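Local coordinates for hypothetical glycoside hydrolase (Parabacteroides distasonis, PDB 3TAW), which is of unknown function but belongs to the beta-fructosidase clan of glycoside hydrolase-like proteins, which share a five-bladed beta-propeller fold, at residues 34-39 against 80-85; 245-250 against 258-263. All blocks are in the same frame, centred on the assembly; numbering follows the deposited sequence. Where two conformers were deposited one is given.

Contact 1 of 2, residues 34-39 against 80-85; sequences FYCPMR and TSRLGY
Arg82 reaches out from strand 81-83 toward Phe34 and Cys36, its chain extended from CG to NE. The Phe34 ring offers CE1 to Arg82 NE at 3.5 Å. Ring and guanidinium planes stand 70° apart, and NE lies near the ring plane at its edge, so this is not a cation-pi stack over the face. Farther along, Cys36 SG, anti to its own backbone N (chi1 175°), lies at the guanidinium edge and accepts a weak hydrogen bond from Arg82 NH2 at 3.3 Å. The same sulfur accepts the backbone N-H of Arg39, which ties the turn after strand 33-36 to the cysteine. One face of the Arg82 guanidinium carries the methyl Thr80 CG2, 3.5 Å above its centre. Met38, a selenomethionine, meets Thr80 tip to tip, its CE 3.7 Å from Thr80 OG1. A water donates to Thr80 OG1 at 2.7 Å and accepts from Arg82 NH2; in one of the two conformers of Arg39, its NE also donates to this water. Outside the segments, Arg82 NH1 forms a salt bridge with Asp70 and Thr80 OG1 bonds to Pro115 O. Packing thus joins the short two-stranded sheet of 33-36 to the sheet of 81-88, and Asp70 probably offsets the positive charge that Arg82 brings close to Arg39.

Contact 2 of 2, residues 245-250 against 258-263; sequences TECGPP and IVLLYN
Glu246 O is gripped twice by one residue: Asn263 N donates to it at 2.7 Å, and the side-chain Asn263 ND2 adds a weak bond at 3.4 Å. Asn263 returns the favour through its own carbonyl, Glu246 N giving Asn263 O a nearly straight bond of 2.8 Å at 172°. The two residues therefore form an antiparallel hydrogen-bonded pair whose side chains share one face, while the other end of the amide is held outside the segments, Asn263 OD1 taking the N-H of Val324. Glu246 points its carboxylate elsewhere, with OE2 bonded to Ser178.

Next along, Cys247 and Tyr262 make a non-hydrogen-bonded pair with diverging side chains. Here the two strands belong to one beta hairpin, 244-254 with 257-265, part of a mixed, branched sheet consistent with the beta-propeller of this clan; their short axes run at 127°, well off strict antiparallel. Past Cys247 the pairing weakens: Gly248 N reaches Leu261 O at 2.9 Å, but only in a weak bond. Beyond it a water replaces the direct bond, donating to Pro249 O and accepting from Leu261 N, each at 2.8 Å; Ser180 OG also bonds to Pro249 O, and direct pairing resumes with Ile252 and Val259.

The side chains fill in around this backbone. Pro249 lies obliquely across Leu261, its CD 3.7 Å from Leu261 CB. Tyr262 CG sits between its own backbone N and carbonyl carbon (chi1 74°), which sends the ring alongside Thr245, pointing the same way, with CE2 4.1 Å from the methyl Thr245 CG2. Its hydroxyl bonds to Asp241, and the ring also meets Phe233 edge-to-face. Arg122 reaches in from strand 117-125 to bond the carbonyl oxygens of Cys247 and Gly248.

In the fold
Contact 1 comes first along the chain and is complete before contact 2 begins. Their centres lie about 27 Å apart and their nearest atoms about 12 Å, so they do not touch. Contact 1, about 19 Å from the centre of the chain, joins the small sheet of strands 33-36 and 41-44 to the four-stranded sheet containing 81-88; contact 2, only about 8 Å from that centre, lies within the hairpin 244-254 and 257-265 of a different, mixed sheet. Strand 117-125 touches both, through Thr118 and Arg122. A peripheral contact between sheets and a central pairing of neighbouring strands within one sheet are consistent with a propeller whose sheets surround a common centre.

Contact 1 of 2, residues 34-39 against 80-85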
loop_
_atom_site.group_PDB
_atom_site.type_symbol
_atom_site.label_atom_id
_atom_site.label_comp_id
_atom_site.label_asym_id
_atom_site.label_seq_id
_atom_site.Cartn_x
_atom_site.Cartn_y
_atom_site.Cartn_z
ATOM N N PHE A 34 18.842 -15.963 -1.387
ATOM C CA PHE A 34 18.208 -16.634 -2.497
ATOM C C PHE A 34 18.942 -16.332 -3.779
ATOM O O PHE A 34 19.665 -15.330 -3.873
ATOM C CB PHE A 34 16.713 -16.306 -2.623
ATOM C CG PHE A 34 16.370 -15.245 -3.650
ATOM C CD1 PHE A 34 16.833 -13.949 -3.522
ATOM C CD2 PHE A 34 15.561 -15.558 -4.732
ATOM C CE1 PHE A 34 16.510 -12.976 -4.483
ATOM C CE2 PHE A 34 15.206 -14.589 -5.685
ATOM C CZ PHE A 34 15.684 -13.300 -5.554
ATOM N N TYR A 35 18.740 -17.198 -4.760
ATOM C CA TYR A 35 19.392 -17.023 -6.052
ATOM C C TYR A 35 18.566 -16.114 -6.936
ATOM O O TYR A 35 17.472 -16.487 -7.418
ATOM C CB TYR A 35 19.653 -18.343 -6.752
ATOM C CG TYR A 35 20.525 -18.124 -7.963
ATOM C CD1 TYR A 35 21.895 -17.960 -7.827
ATOM C CD2 TYR A 35 19.981 -18.056 -9.243
ATOM C CE1 TYR A 35 22.683 -17.755 -8.921
ATOM C CE2 TYR A 35 20.784 -17.839 -10.362
ATOM C CZ TYR A 35 22.137 -17.677 -10.181
ATOM O OH TYR A 35 22.981 -17.468 -11.260
ATOM N N CYS A 36 19.097 -14.903 -7.125
ATOM C CA CYS A 36 18.419 -13.854 -7.877
ATOM C C CYS A 36 18.613 -14.008 -9.378
ATOM O O CYS A 36 19.757 -14.025 -9.862
ATOM C CB CYS A 36 18.974 -12.507 -7.460
ATOM S SG CYS A 36 18.287 -11.124 -8.438
ATOM N N PRO A 37 17.512 -14.120 -10.140
ATOM C CA PRO A 37 17.635 -14.295 -11.584
ATOM C C PRO A 37 17.998 -13.011 -12.322
ATOM O O PRO A 37 18.374 -13.085 -13.490
ATOM C CB PRO A 37 16.234 -14.763 -11.999
ATOM C CG PRO A 37 15.347 -14.161 -11.024
ATOM C CD PRO A 37 16.096 -14.103 -9.711
HETATM N N MSE A 38 17.848 -11.860 -11.661
HETATM C CA MSE A 38 18.241 -10.565 -12.233
HETATM C C MSE A 38 19.762 -10.414 -12.157
HETATM O O MSE A 38 20.403 -10.073 -13.160
HETATM C CB MSE A 38 17.537 -9.404 -11.507
HETATM C CG MSE A 38 17.943 -8.007 -11.993
HETATM SE SE MSE A 38 17.163 -6.595 -10.955
HETATM C CE MSE A 38 18.330 -6.621 -9.451
ATOM N N ARG A 39 20.321 -10.657 -10.965
ATOM C CA ARG A 39 21.765 -10.581 -10.709
ATOM C C ARG A 39 22.500 -11.846 -11.168
ATOM O O ARG A 39 23.717 -11.822 -11.414
ATOM C CB ARG A 39 22.027 -10.384 -9.201
ATOM C CG ARG A 39 21.360 -9.156 -8.544
ATOM C CD ARG A 39 22.024 -7.873 -8.979
ATOM N NE ARG A 39 21.637 -6.712 -8.176
ATOM C CZ ARG A 39 21.827 -5.454 -8.577
ATOM N NH1 ARG A 39 22.376 -5.218 -9.756
ATOM N NH2 ARG A 39 21.449 -4.429 -7.819
ATOM N N THR A 80 17.586 -2.907 -4.065
ATOM C CA THR A 80 16.602 -3.699 -4.794
ATOM C C THR A 80 15.532 -4.164 -3.828
ATOM O O THR A 80 15.844 -4.753 -2.785
ATOM C CB THR A 80 17.225 -4.919 -5.511
ATOM O OG1 THR A 80 18.267 -4.475 -6.390
ATOM C CG2 THR A 80 16.160 -5.691 -6.328
ATOM N N SER A 81 14.271 -3.918 -4.198
ATOM C CA SER A 81 13.115 -4.362 -3.420
ATOM C C SER A 81 12.535 -5.631 -4.028
ATOM O O SER A 81 12.481 -5.774 -5.249
ATOM C CB SER A 81 12.030 -3.276 -3.392
ATOM O OG SER A 81 12.444 -2.134 -2.643
ATOM N N ARG A 82 12.179 -6.567 -3.158
ATOM C CA ARG A 82 11.549 -7.831 -3.494
ATOM C C ARG A 82 10.479 -8.072 -2.418
ATOM O O ARG A 82 10.536 -7.469 -1.333
ATOM C CB ARG A 82 12.592 -8.965 -3.506
ATOM C CG ARG A 82 13.713 -8.727 -4.511
ATOM C CD ARG A 82 14.742 -9.849 -4.499
ATOM N NE ARG A 82 15.846 -9.627 -5.424
ATOM C CZ ARG A 82 16.959 -8.945 -5.142
ATOM N NH1 ARG A 82 17.126 -8.335 -3.975
ATOM N NH2 ARG A 82 17.920 -8.842 -6.052
ATOM N N LEU A 83 9.493 -8.916 -2.711
ATOM C CA LEU A 83 8.433 -9.166 -1.770
ATOM C C LEU A 83 8.559 -10.527 -1.115
ATOM O O LEU A 83 8.619 -11.555 -1.796
ATOM C CB LEU A 83 7.069 -9.091 -2.470
ATOM C CG LEU A 83 6.798 -7.841 -3.287
ATOM C CD1 LEU A 83 5.383 -7.843 -3.815
ATOM C CD2 LEU A 83 7.135 -6.516 -2.518
ATOM N N GLY A 84 8.540 -10.506 0.203
ATOM C CA GLY A 84 8.515 -11.707 1.023
ATOM C C GLY A 84 7.131 -12.292 1.127
ATOM O O GLY A 84 6.154 -11.713 0.637
ATOM N N TYR A 85 7.044 -13.480 1.715
ATOM C CA TYR A 85 5.774 -14.177 1.888
ATOM C C TYR A 85 5.753 -14.735 3.312
ATOM O O TYR A 85 6.563 -15.594 3.670
ATOM C CB TYR A 85 5.650 -15.310 0.870
ATOM C CG TYR A 85 4.339 -16.046 0.891
ATOM C CD1 TYR A 85 4.135 -17.117 1.762
ATOM C CD2 TYR A 85 3.299 -15.700 0.030
ATOM C CE1 TYR A 85 2.914 -17.816 1.770
ATOM C CE2 TYR A 85 2.084 -16.383 0.047
ATOM C CZ TYR A 85 1.894 -17.429 0.917
ATOM O OH TYR A 85 0.684 -18.125 0.940
HETATM O O HOH W 1 19.889 -6.624 -5.864
#

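Contact 2 of 2, residues 245-250 against 258-263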
loop_
_atom_site.group_PDB
_atom_site.type_symbol
_atom_site.label_atom_id
_atom_site.label_comp_id
_atom_site.label_asym_id
_atom_site.label_seq_id
_atom_site.Cartn_x
_atom_site.Cartn_y
_atom_site.Cartn_z
ATOM N N THR A 245 -0.187 13.194 0.287
ATOM C CA THR A 245 -1.399 12.403 0.596
ATOM C C THR A 245 -1.319 11.095 -0.210
ATOM O O THR A 245 -1.736 11.029 -1.377
ATOM C CB THR A 245 -2.694 13.142 0.230
ATOM O OG1 THR A 245 -2.635 13.559 -1.137
ATOM C CG2 THR A 245 -2.899 14.368 1.126
ATOM N N GLU A 246 -0.738 10.071 0.405
ATOM C CA GLU A 246 -0.350 8.862 -0.317
ATOM C C GLU A 246 -1.254 7.689 0.067
ATOM O O GLU A 246 -1.330 7.282 1.247
ATOM C CB GLU A 246 1.122 8.520 -0.056
ATOM C CG GLU A 246 1.616 7.326 -0.831
ATOM C CD GLU A 246 3.124 7.236 -0.912
ATOM O OE1 GLU A 246 3.797 7.877 -0.069
ATOM O OE2 GLU A 246 3.621 6.549 -1.834
ATOM N N CYS A 247 -1.933 7.137 -0.932
ATOM C CA CYS A 247 -2.898 6.082 -0.694
ATOM C C CYS A 247 -2.277 4.904 0.067
ATOM O O CYS A 247 -1.110 4.593 -0.097
ATOM C CB CYS A 247 -3.498 5.618 -2.009
ATOM S SG CYS A 247 -4.494 6.875 -2.802
ATOM N N GLY A 248 -3.091 4.285 0.920
ATOM C CA GLY A 248 -2.653 3.218 1.799
ATOM C C GLY A 248 -3.159 1.863 1.309
ATOM O O GLY A 248 -2.982 1.513 0.131
ATOM N N PRO A 249 -3.791 1.078 2.193
ATOM C CA PRO A 249 -4.321 -0.195 1.763
ATOM C C PRO A 249 -5.525 -0.047 0.829
ATOM O O PRO A 249 -5.988 1.074 0.582
ATOM C CB PRO A 249 -4.751 -0.858 3.086
ATOM C CG PRO A 249 -5.081 0.271 3.971
ATOM C CD PRO A 249 -4.135 1.379 3.607
ATOM N N PRO A 250 -6.047 -1.168 0.310
ATOM C CA PRO A 250 -7.288 -1.072 -0.447
ATOM C C PRO A 250 -8.420 -0.354 0.302
ATOM O O PRO A 250 -8.538 -0.453 1.550
ATOM C CB PRO A 250 -7.647 -2.539 -0.720
ATOM C CG PRO A 250 -6.309 -3.235 -0.735
ATOM C CD PRO A 250 -5.558 -2.557 0.374
ATOM N N ILE A 258 -17.146 5.239 0.864
ATOM C CA ILE A 258 -15.930 4.486 0.576
ATOM C C ILE A 258 -14.829 5.032 1.472
ATOM O O ILE A 258 -14.489 6.211 1.405
ATOM C CB ILE A 258 -15.541 4.555 -0.904
ATOM C CG1 ILE A 258 -16.660 3.997 -1.793
ATOM C CG2 ILE A 258 -14.227 3.791 -1.148
ATOM C CD1 ILE A 258 -16.552 4.391 -3.269
ATOM N N VAL A 259 -14.310 4.179 2.344
ATOM C CA VAL A 259 -13.293 4.570 3.301
ATOM C C VAL A 259 -11.911 4.337 2.694
ATOM O O VAL A 259 -11.606 3.232 2.262
ATOM C CB VAL A 259 -13.421 3.766 4.616
ATOM C CG1 VAL A 259 -12.348 4.202 5.611
ATOM C CG2 VAL A 259 -14.831 3.946 5.222
ATOM N N LEU A 260 -11.086 5.387 2.678
ATOM C CA LEU A 260 -9.717 5.304 2.186
ATOM C C LEU A 260 -8.741 5.636 3.299
ATOM O O LEU A 260 -8.737 6.752 3.801
ATOM C CB LEU A 260 -9.508 6.258 1.009
ATOM C CG LEU A 260 -8.094 6.384 0.441
ATOM C CD1 LEU A 260 -7.679 5.039 -0.238
ATOM C CD2 LEU A 260 -7.931 7.626 -0.523
ATOM N N LEU A 261 -7.938 4.655 3.706
ATOM C CA LEU A 261 -6.821 4.894 4.590
ATOM C C LEU A 261 -5.644 5.382 3.743
ATOM O O LEU A 261 -5.346 4.829 2.683
ATOM C CB LEU A 261 -6.436 3.624 5.358
ATOM C CG LEU A 261 -7.202 3.288 6.641
ATOM C CD1 LEU A 261 -8.721 3.131 6.413
ATOM C CD2 LEU A 261 -6.673 2.025 7.339
ATOM N N TYR A 262 -4.987 6.434 4.212
ATOM C CA TYR A 262 -3.872 7.023 3.464
ATOM C C TYR A 262 -2.824 7.559 4.425
ATOM O O TYR A 262 -3.046 7.627 5.642
ATOM C CB TYR A 262 -4.401 8.081 2.487
ATOM C CG TYR A 262 -4.850 9.376 3.119
ATOM C CD1 TYR A 262 -6.159 9.535 3.590
ATOM C CD2 TYR A 262 -3.980 10.462 3.245
ATOM C CE1 TYR A 262 -6.567 10.702 4.158
ATOM C CE2 TYR A 262 -4.395 11.651 3.816
ATOM C CZ TYR A 262 -5.694 11.769 4.272
ATOM O OH TYR A 262 -6.126 12.930 4.841
ATOM N N ASN A 263 -1.683 7.911 3.860
ATOM C CA ASN A 263 -0.501 8.334 4.571
ATOM C C ASN A 263 -0.183 9.793 4.279
ATOM O O ASN A 263 -0.005 10.174 3.122
ATOM C CB ASN A 263 0.639 7.436 4.132
ATOM C CG ASN A 263 0.363 5.976 4.475
ATOM O OD1 ASN A 263 0.349 5.623 5.657
ATOM N ND2 ASN A 263 0.098 5.134 3.459
HETATM O O HOH W 2 -7.800 2.220 2.411
#